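Local coordinates for protein beta-fructofuranosidase (Arthrobacter, PDB 3WPU) that is a beta-fructofuranosidase of the levansucrase/invertase family, built around a five-bladed beta-propeller, at residues F64-V72 / P131-G139. Numbering follows the deposited sequence.
Sequences FPDMSNEQV and PENGGWTYG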
loop_
_atom_site.group_PDB
_atom_site.type_symbol
_atom_site.label_atom_id
_atom_site.label_comp_id
_atom_site.label_asym_id
_atom_site.label_seq_id
_atom_site.Cartn_x
_atom_site.Cartn_y
_atom_site.Cartn_z
ATOM N N PHE A 64 21.832 -0.783 -6.406
ATOM C CA PHE A 64 20.986 -1.623 -5.586
ATOM C C PHE A 64 21.001 -3.030 -6.168
ATOM O O PHE A 64 21.166 -3.202 -7.378
ATOM C CB PHE A 64 19.569 -1.057 -5.515
ATOM C CG PHE A 64 18.995 -0.639 -6.854
ATOM C CD1 PHE A 64 18.414 -1.581 -7.697
ATOM C CD2 PHE A 64 19.046 0.690 -7.271
ATOM C CE1 PHE A 64 17.860 -1.196 -8.903
ATOM C CE2 PHE A 64 18.509 1.076 -8.484
ATOM C CZ PHE A 64 17.927 0.129 -9.317
ATOM N N PRO A 65 20.828 -4.042 -5.305
ATOM C CA PRO A 65 20.617 -5.391 -5.795
ATOM C C PRO A 65 19.205 -5.545 -6.367
ATOM O O PRO A 65 18.307 -4.697 -6.125
ATOM C CB PRO A 65 20.796 -6.235 -4.551
ATOM C CG PRO A 65 20.274 -5.354 -3.449
ATOM C CD PRO A 65 20.637 -3.948 -3.845
ATOM N N ASP A 66 19.026 -6.618 -7.121
ATOM C CA ASP A 66 17.720 -6.973 -7.689
ATOM C C ASP A 66 17.198 -8.262 -7.058
ATOM O O ASP A 66 17.867 -9.303 -7.063
ATOM C CB ASP A 66 17.780 -7.051 -9.200
ATOM C CG ASP A 66 16.425 -7.312 -9.807
ATOM O OD1 ASP A 66 15.798 -6.351 -10.286
ATOM O OD2 ASP A 66 16.006 -8.489 -9.784
ATOM N N MET A 67 15.998 -8.191 -6.482
ATOM C CA MET A 67 15.471 -9.275 -5.683
ATOM C C MET A 67 15.115 -10.542 -6.468
ATOM O O MET A 67 15.029 -11.630 -5.887
ATOM C CB MET A 67 14.223 -8.770 -4.973
ATOM C CG MET A 67 13.020 -8.518 -5.905
ATOM S SD MET A 67 11.672 -7.652 -5.062
ATOM C CE MET A 67 10.952 -8.869 -3.965
ATOM N N SER A 68 14.884 -10.394 -7.776
ATOM C CA SER A 68 14.493 -11.522 -8.630
ATOM C C SER A 68 15.622 -11.944 -9.569
ATOM O O SER A 68 15.386 -12.737 -10.481
ATOM C CB SER A 68 13.219 -11.205 -9.430
ATOM O OG SER A 68 13.431 -10.317 -10.548
ATOM N N ASN A 69 16.828 -11.438 -9.333
ATOM C CA ASN A 69 17.949 -11.655 -10.261
ATOM C C ASN A 69 17.559 -11.249 -11.686
ATOM O O ASN A 69 17.955 -11.886 -12.677
ATOM C CB ASN A 69 18.380 -13.126 -10.218
ATOM C CG ASN A 69 19.040 -13.515 -8.911
ATOM O OD1 ASN A 69 19.522 -12.677 -8.150
ATOM N ND2 ASN A 69 19.096 -14.815 -8.661
ATOM N N GLU A 70 16.782 -10.171 -11.769
ATOM C CA GLU A 70 16.317 -9.572 -13.014
ATOM C C GLU A 70 15.461 -10.533 -13.867
ATOM O O GLU A 70 15.368 -10.370 -15.079
ATOM C CB GLU A 70 17.508 -8.962 -13.814
ATOM C CG GLU A 70 18.339 -7.964 -13.028
ATOM C CD GLU A 70 19.433 -7.276 -13.854
ATOM O OE1 GLU A 70 19.660 -7.667 -15.006
ATOM O OE2 GLU A 70 20.052 -6.320 -13.336
ATOM N N GLN A 71 14.795 -11.497 -13.236
ATOM C CA GLN A 71 13.871 -12.373 -13.962
ATOM C C GLN A 71 12.605 -11.627 -14.382
ATOM O O GLN A 71 12.073 -11.873 -15.462
ATOM C CB GLN A 71 13.441 -13.579 -13.122
ATOM C CG GLN A 71 14.496 -14.624 -12.834
ATOM C CD GLN A 71 13.951 -15.636 -11.851
ATOM O OE1 GLN A 71 13.171 -16.510 -12.229
ATOM N NE2 GLN A 71 14.292 -15.470 -10.567
ATOM N N VAL A 72 12.106 -10.768 -13.488
ATOM C CA VAL A 72 10.907 -9.969 -13.712
ATOM C C VAL A 72 11.105 -8.534 -13.192
ATOM O O VAL A 72 12.060 -8.260 -12.449
ATOM C CB VAL A 72 9.663 -10.557 -12.975
ATOM C CG1 VAL A 72 9.117 -11.781 -13.703
ATOM C CG2 VAL A 72 9.956 -10.853 -11.516
ATOM N N PRO A 131 21.076 -13.031 2.403
ATOM C CA PRO A 131 21.790 -12.558 1.229
ATOM C C PRO A 131 21.480 -11.083 0.982
ATOM O O PRO A 131 20.415 -10.597 1.407
ATOM C CB PRO A 131 21.233 -13.436 0.099
ATOM C CG PRO A 131 20.756 -14.674 0.792
ATOM C CD PRO A 131 20.230 -14.202 2.104
ATOM N N GLU A 132 22.390 -10.394 0.306
ATOM C CA GLU A 132 22.271 -8.957 0.095
ATOM C C GLU A 132 20.933 -8.579 -0.553
ATOM O O GLU A 132 20.325 -7.578 -0.165
ATOM C CB GLU A 132 23.424 -8.432 -0.771
ATOM C CG GLU A 132 23.497 -6.912 -0.779
ATOM C CD GLU A 132 24.333 -6.350 -1.913
ATOM O OE1 GLU A 132 24.525 -7.051 -2.933
ATOM O OE2 GLU A 132 24.762 -5.183 -1.793
ATOM N N ASN A 133 20.463 -9.375 -1.519
ATOM C CA ASN A 133 19.262 -9.014 -2.262
ATOM C C ASN A 133 17.976 -9.433 -1.537
ATOM O O ASN A 133 16.893 -9.343 -2.119
ATOM C CB ASN A 133 19.287 -9.576 -3.690
ATOM C CG ASN A 133 18.947 -11.048 -3.754
ATOM O OD1 ASN A 133 19.011 -11.775 -2.749
ATOM N ND2 ASN A 133 18.582 -11.500 -4.949
ATOM N N GLY A 134 18.114 -9.891 -0.301
ATOM C CA GLY A 134 16.958 -10.297 0.536
ATOM C C GLY A 134 16.726 -11.793 0.572
ATOM O O GLY A 134 15.977 -12.302 1.416
ATOM N N GLY A 135 17.342 -12.518 -0.347
ATOM C CA GLY A 135 17.275 -13.976 -0.355
ATOM C C GLY A 135 15.934 -14.577 -0.772
ATOM O O GLY A 135 15.632 -15.726 -0.437
ATOM N N TRP A 136 15.125 -13.802 -1.503
ATOM C CA TRP A 136 13.813 -14.287 -1.964
ATOM C C TRP A 136 13.958 -15.226 -3.144
ATOM O O TRP A 136 14.768 -14.967 -4.050
ATOM C CB TRP A 136 12.899 -13.121 -2.381
ATOM C CG TRP A 136 12.509 -12.215 -1.266
ATOM C CD1 TRP A 136 13.052 -11.005 -0.981
ATOM C CD2 TRP A 136 11.501 -12.442 -0.268
ATOM N NE1 TRP A 136 12.449 -10.453 0.098
ATOM C CE2 TRP A 136 11.501 -11.317 0.575
ATOM C CE3 TRP A 136 10.612 -13.477 -0.015
ATOM C CZ2 TRP A 136 10.639 -11.183 1.645
ATOM C CZ3 TRP A 136 9.748 -13.356 1.066
ATOM C CH2 TRP A 136 9.770 -12.215 1.884
ATOM N N THR A 137 13.153 -16.279 -3.144
ATOM C CA THR A 137 12.977 -17.141 -4.315
ATOM C C THR A 137 11.668 -16.760 -5.021
ATOM O O THR A 137 10.618 -16.665 -4.389
ATOM C CB THR A 137 12.950 -18.624 -3.928
ATOM O OG1 THR A 137 14.186 -19.008 -3.298
ATOM C CG2 THR A 137 12.705 -19.502 -5.137
ATOM N N TYR A 138 11.743 -16.560 -6.327
ATOM C CA TYR A 138 10.576 -16.229 -7.145
ATOM C C TYR A 138 9.784 -17.491 -7.432
ATOM O O TYR A 138 10.306 -18.470 -8.014
ATOM C CB TYR A 138 11.003 -15.543 -8.454
ATOM C CG TYR A 138 9.833 -15.168 -9.325
ATOM C CD1 TYR A 138 8.738 -14.464 -8.807
ATOM C CD2 TYR A 138 9.800 -15.513 -10.668
ATOM C CE1 TYR A 138 7.673 -14.119 -9.597
ATOM C CE2 TYR A 138 8.733 -15.183 -11.462
ATOM C CZ TYR A 138 7.662 -14.475 -10.932
ATOM O OH TYR A 138 6.590 -14.144 -11.748
ATOM N N GLY A 139 8.536 -17.517 -6.964
ATOM C CA GLY A 139 7.696 -18.695 -7.129
ATOM C C GLY A 139 6.905 -18.762 -8.429
ATOM O O GLY A 139 6.285 -19.793 -8.726
HETATM O O HOH W 1 20.281 -10.422 -6.784
HETATM O O HOH W 2 15.589 -11.495 -3.024
HETATM O O HOH W 3 14.279 -14.230 -6.806
HETATM O O HOH W 4 14.289 -17.066 -7.826
#
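Met67 and Asn133 bring the two backbones nearest, 5.1 Å between CA atoms, where a type I turn at Asp66–Asn69, overlapping a type I' turn at Ser68–Gln71, packs against a type I turn at Pro131–Gly134 in the five-bladed beta-propeller of this levansucrase/invertase-family protein. Segment 64-72 leads into strand 72-81 and the loop 131-136 into strand 137-141, two members of one mixed sheet, so the contact packs the approaches to both. Asn133 provides the direct hydrogen bond between the segments: its CG lies between its own backbone N and carbonyl carbon (chi1 78°), and ND2 donates to Asp66 O at 3.1 Å, nearly straight at 161°. Its OD1 turns back to Gly135 N, an Asx turn, so both ends of the amide are engaged. Asn69 N reaches the other face of the Asp66 carbonyl. Asp66 OD2 accepts from Ser68 N, a second Asx turn, and from Glu70 N on the opposite face of the carboxylate plane, while OD1 forms a salt bridge with Arg103. The Pro65 ring lies against Asn133, CB to CB 3.8 Å, and the Met67 methyl, CE, meets Trp136 CD1 obliquely at 4.2 Å; the indole NE1 bonds to Ala482 O. Waters bridge the polar seam: one molecule ties Met67 O to Asn133 O and Trp136 N, another joins Met67 O to Trp136 O, and a third is shared by Gln71 NE2 and Tyr138 N. Farther along, Val72 CG2 stands over the centre of the Tyr138 ring, whose other neighbours include Phe119 of strand 115-122. Gln71 sets its amide almost perpendicular to that ring, OE1 at the edge 3.8 Å from Tyr138 CD2, while NE2 donates to Ser68 O at 2.9 Å.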